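Epidermal growth factor receptor pathway substrate 8-like protein 1 (Mus musculus, PDB 2CY4) belongs to the EPS8 family and probably uses its phosphotyrosine-binding domain to recruit partner proteins in growth factor receptor signalling. Local coordinates at residues 14-19 with 46-51; 95-100 with 110-115; 8-13 with 52-57. One frame throughout, in Å; residues are numbered along the deposited sequence.

How the contacts relate
Contacts 1 and 3 show how one long strand can serve as the seam of an antiparallel sheet, and contact 2 adds the neighbouring hairpin. From the N terminus, the chain enters strand 9-20, and residues 8-13 take part in contact 3, then 14-19 in contact 1. After helix 30-42 the chain returns as strand 49-55: residues 46-51 close contact 1 first, and 52-57 then close the wider loop of contact 3, so contact 1 nests inside it. Contact 2 follows in series, closing the hairpin of strands 94-99 and 108-113. Strand 108-113 lies on the other side of strand 9-20 from strand 49-55, and T18 OG1 joins contact 1 to H110 ND1 of contact 2 by a probable hydrogen bond.

Contact 1 (14-19 with 46-51); sequences NHLVTF and VWAQEM
The first torsion of H15 sets CG opposite the backbone N (chi1 171°), and the end of M51, a selenomethionine in this crystal, is bent (chi3 -127°), which lays the two side chains alongside each other. CE of M51 reaches CB of H15 at 3.5 Å, while its SE approaches the imidazole obliquely, 4.9 Å from the centroid of the H15 ring. Both ring nitrogens have polar partners: NE2 of H15 and OG1 of T18 are hydrogen-bonded at 2.7 Å, and a water lies by ND1 in the ring plane.

The backbones of H15 and Q49 form an antiparallel hydrogen-bonded pair. N of H15 donates to O of Q49 over 2.7 Å, from a position tilted out of the carbonyl plane, whereas the return bond from N of Q49 to O of H15 is almost straight (171° at the hydrogen). Before Q49 the second segment is loop, and O of L16 and N of W47 are linked through a second water, lying 2.9 Å from O of L16 and accepting from N of W47.

Here L16 and V17 form a classic beta bulge opposite F111, and both meet V46. CB of L16 rests 3.9 Å from CG1 of V46, and CG1 of V17 presses on CG2 of V46 at 3.5 Å, tighter than usual for two carbons. M40 of helix 30-42 packs against V17 and V46, which ties the helix to this end of the strand pair.

The chemistry thus changes along the contact, from direct backbone hydrogen bonds to water-mediated ones, and the polar partners at both ring nitrogens are likely to restrain the rotation of a buried H15, with the selenomethionine packed obliquely against it.

Contact 2 (95-100 with 110-115); sequences LLLVCQ and HFFQGL
The carbonyl oxygen of L95 is gripped from two neighbouring residues: N of F112 donates to it at 2.9 Å, in the carbonyl plane, and CA of F111 adds a C-H contact at 3.4 Å. L95 N returns a bond to O of F112, which makes this an antiparallel hydrogen-bonded pair. L97 and H110 repeat the pattern, with N of H110 meeting O of L97 at 2.8 Å, nearly along the C=O axis.

On one face of the sheet L96 meets F111. CD1 of L96 sits over the phenyl face in a CH-pi contact, 4.3 Å from the centroid of the F111 ring and 18° off its normal. The other face carries L95, L97, C99, H110 and F112. There CD2 of L95 and CD1 of L97 touch successive ring carbons of F112, the latter reaching CE1 of F112 at 4.0 Å.

H110 has CG set away from its carbonyl carbon (chi1 -53°), and the ring edge then meets the sulfur of C99, with SG 3.9 Å from CD2 of H110. Its ND1 is hydrogen-bonded to OG1 of T18 in strand 9-20. A leucine here would probably leave the T18 hydroxyl without this imidazole mate and the C99 sulfur without its polar ring edge.

All these touching residues are buried, so the hairpin pairs its peptide groups within a largely apolar setting. Since OG1 of T18 also bonds to H15 and has one proton to give, at least one of the two imidazoles probably donates to it, a hydroxyl shared between two imidazoles on neighbouring strands.

Contact 3 (8-13 with 52-57); sequences VSQYHV and LLRVSP
S9 and V55 are linked by a water at the end of the strand pair near which a bound calcium ion lies, about 4 Å from the S9 side chain. The water lies 2.7 Å from OG of S9 and 3.0 Å from the carbonyl O of V55. With chi1 at 62°, OG sits between the backbone N and carbonyl carbon and comes within 3.5 Å of CB of V55. D125 of helix 119-133 takes hydrogen bonds from both S9 OG and Y11 OH.

The backbones pair through S9 with V55 and Y11 with L53. The bond from N of L53 to O of Y11 is the shortest of the four, 2.7 Å, and nearly straight at 168°.

On the helix-facing side the Y11 ring presents an edge to V55, with CE1 4.1 Å from CG2 of V55, and CG1 of V13 packs on CB of L53. I122 of the helix covers Y11 and V13, and I126 covers V55. On the opposite face CG1 of V8 lies 3.8 Å from CG of R54. A strongly bent antiparallel sheet closed by a C-terminal helix is the hallmark of the PH-like fold of phosphotyrosine-binding domains.

Contact 1 (14-19 with 46-51)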
loop_
_atom_site.group_PDB
_atom_site.type_symbol
_atom_site.label_atom_id
_atom_site.label_comp_id
_atom_site.label_asym_id
_atom_site.label_seq_id
_atom_site.Cartn_x
_atom_site.Cartn_y
_atom_site.Cartn_z
ATOM N N ASN A 14 10.183 -1.537 14.771
ATOM C CA ASN A 14 8.884 -0.976 15.101
ATOM C C ASN A 14 8.500 -0.116 13.909
ATOM O O ASN A 14 9.167 0.879 13.664
ATOM C CB ASN A 14 8.926 0.007 16.256
ATOM C CG ASN A 14 8.840 -0.690 17.636
ATOM O OD1 ASN A 14 8.422 -1.820 17.748
ATOM N ND2 ASN A 14 9.203 0.023 18.655
ATOM N N HIS A 15 7.411 -0.463 13.217
ATOM C CA HIS A 15 6.929 0.378 12.117
ATOM C C HIS A 15 6.272 1.607 12.757
ATOM O O HIS A 15 5.440 1.455 13.628
ATOM C CB HIS A 15 5.892 -0.417 11.284
ATOM C CG HIS A 15 5.170 0.428 10.262
ATOM N ND1 HIS A 15 4.061 1.194 10.572
ATOM C CD2 HIS A 15 5.454 0.660 8.951
ATOM C CE1 HIS A 15 3.679 1.877 9.483
ATOM N NE2 HIS A 15 4.497 1.574 8.494
ATOM N N LEU A 16 6.651 2.841 12.368
ATOM C CA LEU A 16 6.009 4.055 12.901
ATOM C C LEU A 16 4.918 4.610 11.948
ATOM O O LEU A 16 3.807 4.930 12.380
ATOM C CB LEU A 16 7.046 5.178 13.127
ATOM C CG LEU A 16 8.100 4.771 14.165
ATOM C CD1 LEU A 16 9.071 5.974 14.316
ATOM C CD2 LEU A 16 7.395 4.516 15.547
ATOM N N VAL A 17 5.224 4.739 10.645
ATOM C CA VAL A 17 4.228 5.327 9.742
ATOM C C VAL A 17 4.598 4.973 8.337
ATOM O O VAL A 17 5.773 4.731 8.036
ATOM C CB VAL A 17 4.167 6.954 9.749
ATOM C CG1 VAL A 17 3.758 7.468 11.071
ATOM C CG2 VAL A 17 5.477 7.561 9.310
ATOM N N THR A 18 3.562 4.934 7.519
ATOM C CA THR A 18 3.673 4.732 6.073
ATOM C C THR A 18 2.820 5.879 5.478
ATOM O O THR A 18 1.677 6.051 5.901
ATOM C CB THR A 18 3.122 3.365 5.562
ATOM O OG1 THR A 18 4.083 2.368 5.948
ATOM C CG2 THR A 18 3.030 3.347 3.903
ATOM N N PHE A 19 3.367 6.753 4.609
ATOM C CA PHE A 19 2.473 7.751 3.966
ATOM C C PHE A 19 2.919 7.907 2.503
ATOM O O PHE A 19 4.086 7.617 2.140
ATOM C CB PHE A 19 2.477 9.140 4.683
ATOM C CG PHE A 19 3.865 9.779 4.831
ATOM C CD1 PHE A 19 4.438 10.478 3.758
ATOM C CD2 PHE A 19 4.562 9.734 6.048
ATOM C CE1 PHE A 19 5.667 11.126 3.867
ATOM C CE2 PHE A 19 5.797 10.378 6.187
ATOM C CZ PHE A 19 6.361 11.089 5.059
ATOM N N VAL A 46 0.458 8.159 15.203
ATOM C CA VAL A 46 1.620 7.273 15.131
ATOM C C VAL A 46 1.613 6.297 16.293
ATOM O O VAL A 46 1.718 6.733 17.423
ATOM C CB VAL A 46 2.952 8.047 15.244
ATOM C CG1 VAL A 46 4.187 6.989 15.159
ATOM C CG2 VAL A 46 3.072 9.034 14.075
ATOM N N TRP A 47 1.472 5.004 16.021
ATOM C CA TRP A 47 1.476 3.977 17.063
ATOM C C TRP A 47 2.491 2.923 16.601
ATOM O O TRP A 47 2.276 2.228 15.608
ATOM C CB TRP A 47 0.066 3.362 17.218
ATOM C CG TRP A 47 -0.982 4.388 17.762
ATOM C CD1 TRP A 47 -2.308 4.559 17.340
ATOM C CD2 TRP A 47 -0.772 5.373 18.813
ATOM N NE1 TRP A 47 -2.903 5.577 18.062
ATOM C CE2 TRP A 47 -2.002 6.099 18.960
ATOM C CE3 TRP A 47 0.332 5.720 19.637
ATOM C CZ2 TRP A 47 -2.156 7.159 19.912
ATOM C CZ3 TRP A 47 0.181 6.778 20.584
ATOM C CH2 TRP A 47 -1.063 7.484 20.704
ATOM N N ALA A 48 3.592 2.825 17.331
ATOM C CA ALA A 48 4.650 1.880 17.038
ATOM C C ALA A 48 4.094 0.484 16.933
ATOM O O ALA A 48 3.496 -0.013 17.859
ATOM C CB ALA A 48 5.714 1.957 18.137
ATOM N N GLN A 49 4.265 -0.141 15.784
ATOM C CA GLN A 49 3.796 -1.485 15.584
ATOM C C GLN A 49 5.026 -2.398 15.364
ATOM O O GLN A 49 5.810 -2.205 14.412
ATOM C CB GLN A 49 2.907 -1.514 14.352
ATOM C CG GLN A 49 2.147 -2.779 14.129
ATOM C CD GLN A 49 1.289 -2.721 12.816
ATOM O OE1 GLN A 49 0.691 -1.695 12.480
ATOM N NE2 GLN A 49 1.243 -3.828 12.096
ATOM N N GLU A 50 5.147 -3.437 16.189
ATOM C CA GLU A 50 6.280 -4.343 16.044
ATOM C C GLU A 50 6.142 -5.103 14.752
ATOM O O GLU A 50 5.052 -5.583 14.413
ATOM C CB GLU A 50 6.395 -5.364 17.205
ATOM C CG GLU A 50 7.728 -6.165 17.048
ATOM C CD GLU A 50 8.020 -7.132 18.196
ATOM O OE1 GLU A 50 7.054 -7.778 18.679
ATOM O OE2 GLU A 50 9.212 -7.242 18.593
HETATM N N MSE A 51 7.250 -5.290 14.040
HETATM C CA MSE A 51 7.153 -5.973 12.760
HETATM C C MSE A 51 8.469 -6.683 12.508
HETATM O O MSE A 51 9.499 -6.285 13.049
HETATM C CB MSE A 51 6.962 -4.904 11.627
HETATM C CG MSE A 51 5.689 -4.976 10.882
HETATM SE SE MSE A 51 5.533 -3.635 9.563
HETATM C CE MSE A 51 3.817 -2.911 10.090
HETATM O O HOH W 1 2.332 1.717 13.137
HETATM O O HOH W 2 1.075 4.149 13.049
#

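Contact 2 (95-100 with 110-115)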
loop_
_atom_site.group_PDB
_atom_site.type_symbol
_atom_site.label_atom_id
_atom_site.label_comp_id
_atom_site.label_asym_id
_atom_site.label_seq_id
_atom_site.Cartn_x
_atom_site.Cartn_y
_atom_site.Cartn_z
ATOM N N LEU A 95 14.941 4.152 10.555
ATOM C CA LEU A 95 15.205 3.581 9.238
ATOM C C LEU A 95 14.156 4.217 8.261
ATOM O O LEU A 95 12.939 4.121 8.521
ATOM C CB LEU A 95 15.020 2.056 9.255
ATOM C CG LEU A 95 15.180 1.415 7.850
ATOM C CD1 LEU A 95 16.640 1.416 7.489
ATOM C CD2 LEU A 95 14.736 -0.015 7.810
ATOM N N LEU A 96 14.606 4.869 7.184
ATOM C CA LEU A 96 13.703 5.470 6.193
ATOM C C LEU A 96 13.764 4.573 4.931
ATOM O O LEU A 96 14.815 4.181 4.481
ATOM C CB LEU A 96 14.140 6.914 5.863
ATOM C CG LEU A 96 13.594 7.430 4.511
ATOM C CD1 LEU A 96 12.139 7.711 4.605
ATOM C CD2 LEU A 96 14.206 8.771 4.212
ATOM N N LEU A 97 12.632 4.191 4.411
ATOM C CA LEU A 97 12.580 3.337 3.221
ATOM C C LEU A 97 11.597 4.067 2.301
ATOM O O LEU A 97 10.475 4.438 2.712
ATOM C CB LEU A 97 11.968 1.980 3.607
ATOM C CG LEU A 97 12.747 0.699 3.372
ATOM C CD1 LEU A 97 11.684 -0.442 3.502
ATOM C CD2 LEU A 97 13.399 0.687 1.911
ATOM N N VAL A 98 12.011 4.264 1.073
ATOM C CA VAL A 98 11.142 4.877 0.114
ATOM C C VAL A 98 10.917 3.786 -0.955
ATOM O O VAL A 98 11.881 3.234 -1.534
ATOM C CB VAL A 98 11.764 6.131 -0.555
ATOM C CG1 VAL A 98 10.728 6.668 -1.604
ATOM C CG2 VAL A 98 11.922 7.236 0.448
ATOM N N CYS A 99 9.658 3.553 -1.302
ATOM C CA CYS A 99 9.320 2.498 -2.281
ATOM C C CYS A 99 8.254 2.979 -3.269
ATOM O O CYS A 99 7.570 3.986 -3.060
ATOM C CB CYS A 99 8.692 1.276 -1.592
ATOM S SG CYS A 99 9.630 0.603 -0.258
ATOM N N GLN A 100 8.135 2.254 -4.353
ATOM C CA GLN A 100 7.125 2.532 -5.373
ATOM C C GLN A 100 6.572 1.175 -5.791
ATOM O O GLN A 100 7.217 0.483 -6.554
ATOM C CB GLN A 100 7.769 3.278 -6.551
ATOM C CG GLN A 100 6.924 3.454 -7.819
ATOM C CD GLN A 100 5.753 4.387 -7.599
ATOM O OE1 GLN A 100 4.652 3.943 -7.317
ATOM N NE2 GLN A 100 5.999 5.680 -7.676
ATOM N N HIS A 110 8.366 5.134 4.381
ATOM C CA HIS A 110 8.105 4.313 5.578
ATOM C C HIS A 110 9.147 4.641 6.616
ATOM O O HIS A 110 10.319 4.730 6.276
ATOM C CB HIS A 110 8.272 2.816 5.345
ATOM C CG HIS A 110 7.499 2.246 4.195
ATOM N ND1 HIS A 110 6.151 1.935 4.286
ATOM C CD2 HIS A 110 7.852 1.981 2.925
ATOM C CE1 HIS A 110 5.715 1.521 3.118
ATOM N NE2 HIS A 110 6.719 1.539 2.259
ATOM N N PHE A 111 8.733 4.895 7.851
ATOM C CA PHE A 111 9.702 5.055 8.946
ATOM C C PHE A 111 9.581 3.912 9.946
ATOM O O PHE A 111 8.466 3.559 10.383
ATOM C CB PHE A 111 9.490 6.351 9.697
ATOM C CG PHE A 111 10.014 7.561 8.969
ATOM C CD1 PHE A 111 11.396 7.815 8.981
ATOM C CD2 PHE A 111 9.150 8.509 8.402
ATOM C CE1 PHE A 111 11.953 9.025 8.484
ATOM C CE2 PHE A 111 9.674 9.728 7.894
ATOM C CZ PHE A 111 11.073 9.998 7.948
ATOM N N PHE A 112 10.732 3.331 10.307
ATOM C CA PHE A 112 10.774 2.263 11.315
ATOM C C PHE A 112 11.827 2.608 12.416
ATOM O O PHE A 112 12.771 3.365 12.182
ATOM C CB PHE A 112 11.220 0.941 10.735
ATOM C CG PHE A 112 10.475 0.493 9.536
ATOM C CD1 PHE A 112 10.887 0.933 8.270
ATOM C CD2 PHE A 112 9.377 -0.409 9.659
ATOM C CE1 PHE A 112 10.216 0.474 7.144
ATOM C CE2 PHE A 112 8.694 -0.871 8.531
ATOM C CZ PHE A 112 9.119 -0.428 7.267
ATOM N N GLN A 113 11.621 2.122 13.652
ATOM C CA GLN A 113 12.669 2.310 14.669
ATOM C C GLN A 113 13.493 1.011 14.456
ATOM O O GLN A 113 12.907 -0.054 14.270
ATOM C CB GLN A 113 12.054 2.284 16.066
ATOM C CG GLN A 113 11.161 3.508 16.329
ATOM C CD GLN A 113 10.593 3.478 17.737
ATOM O OE1 GLN A 113 10.841 4.376 18.548
ATOM N NE2 GLN A 113 9.854 2.446 18.040
ATOM N N GLY A 114 14.825 1.118 14.443
ATOM C CA GLY A 114 15.741 -0.023 14.225
ATOM C C GLY A 114 15.983 -0.857 15.502
ATOM O O GLY A 114 16.582 -1.926 15.451
ATOM N N LEU A 115 15.574 -0.339 16.637
ATOM C CA LEU A 115 15.731 -1.072 17.912
ATOM C C LEU A 115 17.208 -1.436 18.241
ATOM O O LEU A 115 18.129 -0.707 17.861
ATOM C CB LEU A 115 14.813 -2.304 17.841
ATOM C CG LEU A 115 13.303 -2.115 18.179
ATOM C CD1 LEU A 115 12.811 -0.683 18.200
ATOM C CD2 LEU A 115 12.422 -2.996 17.433
#

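Contact 3 (8-13 with 52-57)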
loop_
_atom_site.group_PDB
_atom_site.type_symbol
_atom_site.label_atom_id
_atom_site.label_comp_id
_atom_site.label_asym_id
_atom_site.label_seq_id
_atom_site.Cartn_x
_atom_site.Cartn_y
_atom_site.Cartn_z
ATOM N N VAL A 8 19.508 -14.301 3.419
ATOM C CA VAL A 8 18.214 -13.867 3.947
ATOM C C VAL A 8 18.501 -13.474 5.409
ATOM O O VAL A 8 19.163 -14.217 6.125
ATOM C CB VAL A 8 17.183 -14.989 3.967
ATOM C CG1 VAL A 8 15.816 -14.382 4.448
ATOM C CG2 VAL A 8 17.023 -15.554 2.533
ATOM N N SER A 9 18.025 -12.308 5.841
ATOM C CA SER A 9 18.246 -11.828 7.209
ATOM C C SER A 9 16.881 -11.263 7.674
ATOM O O SER A 9 16.014 -10.962 6.865
ATOM C CB SER A 9 19.366 -10.756 7.202
ATOM O OG SER A 9 18.940 -9.646 6.414
ATOM N N GLN A 10 16.699 -11.073 8.978
ATOM C CA GLN A 10 15.414 -10.621 9.444
ATOM C C GLN A 10 15.686 -9.826 10.711
ATOM O O GLN A 10 16.594 -10.144 11.492
ATOM C CB GLN A 10 14.563 -11.843 9.717
ATOM C CG GLN A 10 13.137 -11.531 9.957
ATOM C CD GLN A 10 12.349 -12.818 10.095
ATOM O OE1 GLN A 10 12.332 -13.451 11.150
ATOM N NE2 GLN A 10 11.734 -13.230 9.021
ATOM N N TYR A 11 14.978 -8.739 10.856
ATOM C CA TYR A 11 15.147 -7.890 12.011
ATOM C C TYR A 11 13.802 -7.560 12.609
ATOM O O TYR A 11 12.778 -7.417 11.877
ATOM C CB TYR A 11 15.742 -6.549 11.582
ATOM C CG TYR A 11 17.025 -6.669 10.816
ATOM C CD1 TYR A 11 17.011 -6.823 9.425
ATOM C CD2 TYR A 11 18.269 -6.621 11.475
ATOM C CE1 TYR A 11 18.199 -6.917 8.680
ATOM C CE2 TYR A 11 19.479 -6.729 10.740
ATOM C CZ TYR A 11 19.420 -6.873 9.350
ATOM O OH TYR A 11 20.593 -7.005 8.650
ATOM N N HIS A 12 13.795 -7.416 13.924
ATOM C CA HIS A 12 12.606 -6.931 14.612
ATOM C C HIS A 12 12.688 -5.396 14.597
ATOM O O HIS A 12 13.665 -4.795 15.061
ATOM C CB HIS A 12 12.565 -7.400 16.059
ATOM C CG HIS A 12 11.994 -8.756 16.206
ATOM N ND1 HIS A 12 10.667 -8.955 16.475
ATOM C CD2 HIS A 12 12.559 -9.981 16.067
ATOM C CE1 HIS A 12 10.421 -10.263 16.494
ATOM N NE2 HIS A 12 11.549 -10.900 16.247
ATOM N N VAL A 13 11.668 -4.750 14.054
ATOM C CA VAL A 13 11.663 -3.299 14.041
ATOM C C VAL A 13 10.311 -2.847 14.520
ATOM O O VAL A 13 9.398 -3.663 14.656
ATOM C CB VAL A 13 11.827 -2.740 12.606
ATOM C CG1 VAL A 13 13.121 -3.265 11.972
ATOM C CG2 VAL A 13 10.681 -3.213 11.751
ATOM N N LEU A 52 8.424 -7.706 11.658
ATOM C CA LEU A 52 9.588 -8.400 11.214
ATOM C C LEU A 52 9.977 -7.799 9.833
ATOM O O LEU A 52 9.121 -7.584 8.934
ATOM C CB LEU A 52 9.230 -9.825 11.058
ATOM C CG LEU A 52 9.545 -10.786 12.164
ATOM C CD1 LEU A 52 9.358 -10.166 13.493
ATOM C CD2 LEU A 52 8.643 -12.042 11.943
ATOM N N LEU A 53 11.239 -7.415 9.692
ATOM C CA LEU A 53 11.688 -6.847 8.412
ATOM C C LEU A 53 12.716 -7.819 7.884
ATOM O O LEU A 53 13.769 -7.977 8.463
ATOM C CB LEU A 53 12.257 -5.424 8.588
ATOM C CG LEU A 53 12.584 -4.650 7.296
ATOM C CD1 LEU A 53 12.673 -3.150 7.557
ATOM C CD2 LEU A 53 13.901 -5.154 6.694
ATOM N N ARG A 54 12.414 -8.422 6.744
ATOM C CA ARG A 54 13.254 -9.445 6.162
ATOM C C ARG A 54 13.887 -8.940 4.897
ATOM O O ARG A 54 13.219 -8.346 4.089
ATOM C CB ARG A 54 12.388 -10.681 5.855
ATOM C CG ARG A 54 13.120 -11.822 5.135
ATOM C CD ARG A 54 12.158 -12.979 4.953
ATOM N NE ARG A 54 11.649 -13.434 6.251
ATOM C CZ ARG A 54 10.664 -14.330 6.408
ATOM N NH1 ARG A 54 10.081 -14.866 5.341
ATOM N NH2 ARG A 54 10.246 -14.680 7.629
ATOM N N VAL A 55 15.189 -9.177 4.748
ATOM C CA VAL A 55 15.951 -8.750 3.562
ATOM C C VAL A 55 16.488 -10.035 2.904
ATOM O O VAL A 55 17.177 -10.880 3.533
ATOM C CB VAL A 55 17.161 -7.877 3.998
ATOM C CG1 VAL A 55 17.940 -7.322 2.818
ATOM C CG2 VAL A 55 16.678 -6.714 4.873
ATOM N N SER A 56 16.151 -10.203 1.631
ATOM C CA SER A 56 16.651 -11.352 0.875
ATOM C C SER A 56 17.275 -10.784 -0.426
ATOM O O SER A 56 17.196 -9.570 -0.674
ATOM C CB SER A 56 15.510 -12.272 0.547
ATOM O OG SER A 56 14.859 -11.761 -0.579
ATOM N N PRO A 57 17.915 -11.638 -1.255
ATOM C CA PRO A 57 18.537 -11.148 -2.502
ATOM C C PRO A 57 17.558 -10.544 -3.471
ATOM O O PRO A 57 17.964 -9.724 -4.245
ATOM C CB PRO A 57 19.233 -12.373 -3.083
ATOM C CG PRO A 57 19.613 -13.173 -1.784
ATOM C CD PRO A 57 18.342 -13.016 -0.941
HETATM O O HOH W 3 20.059 -10.274 3.988
#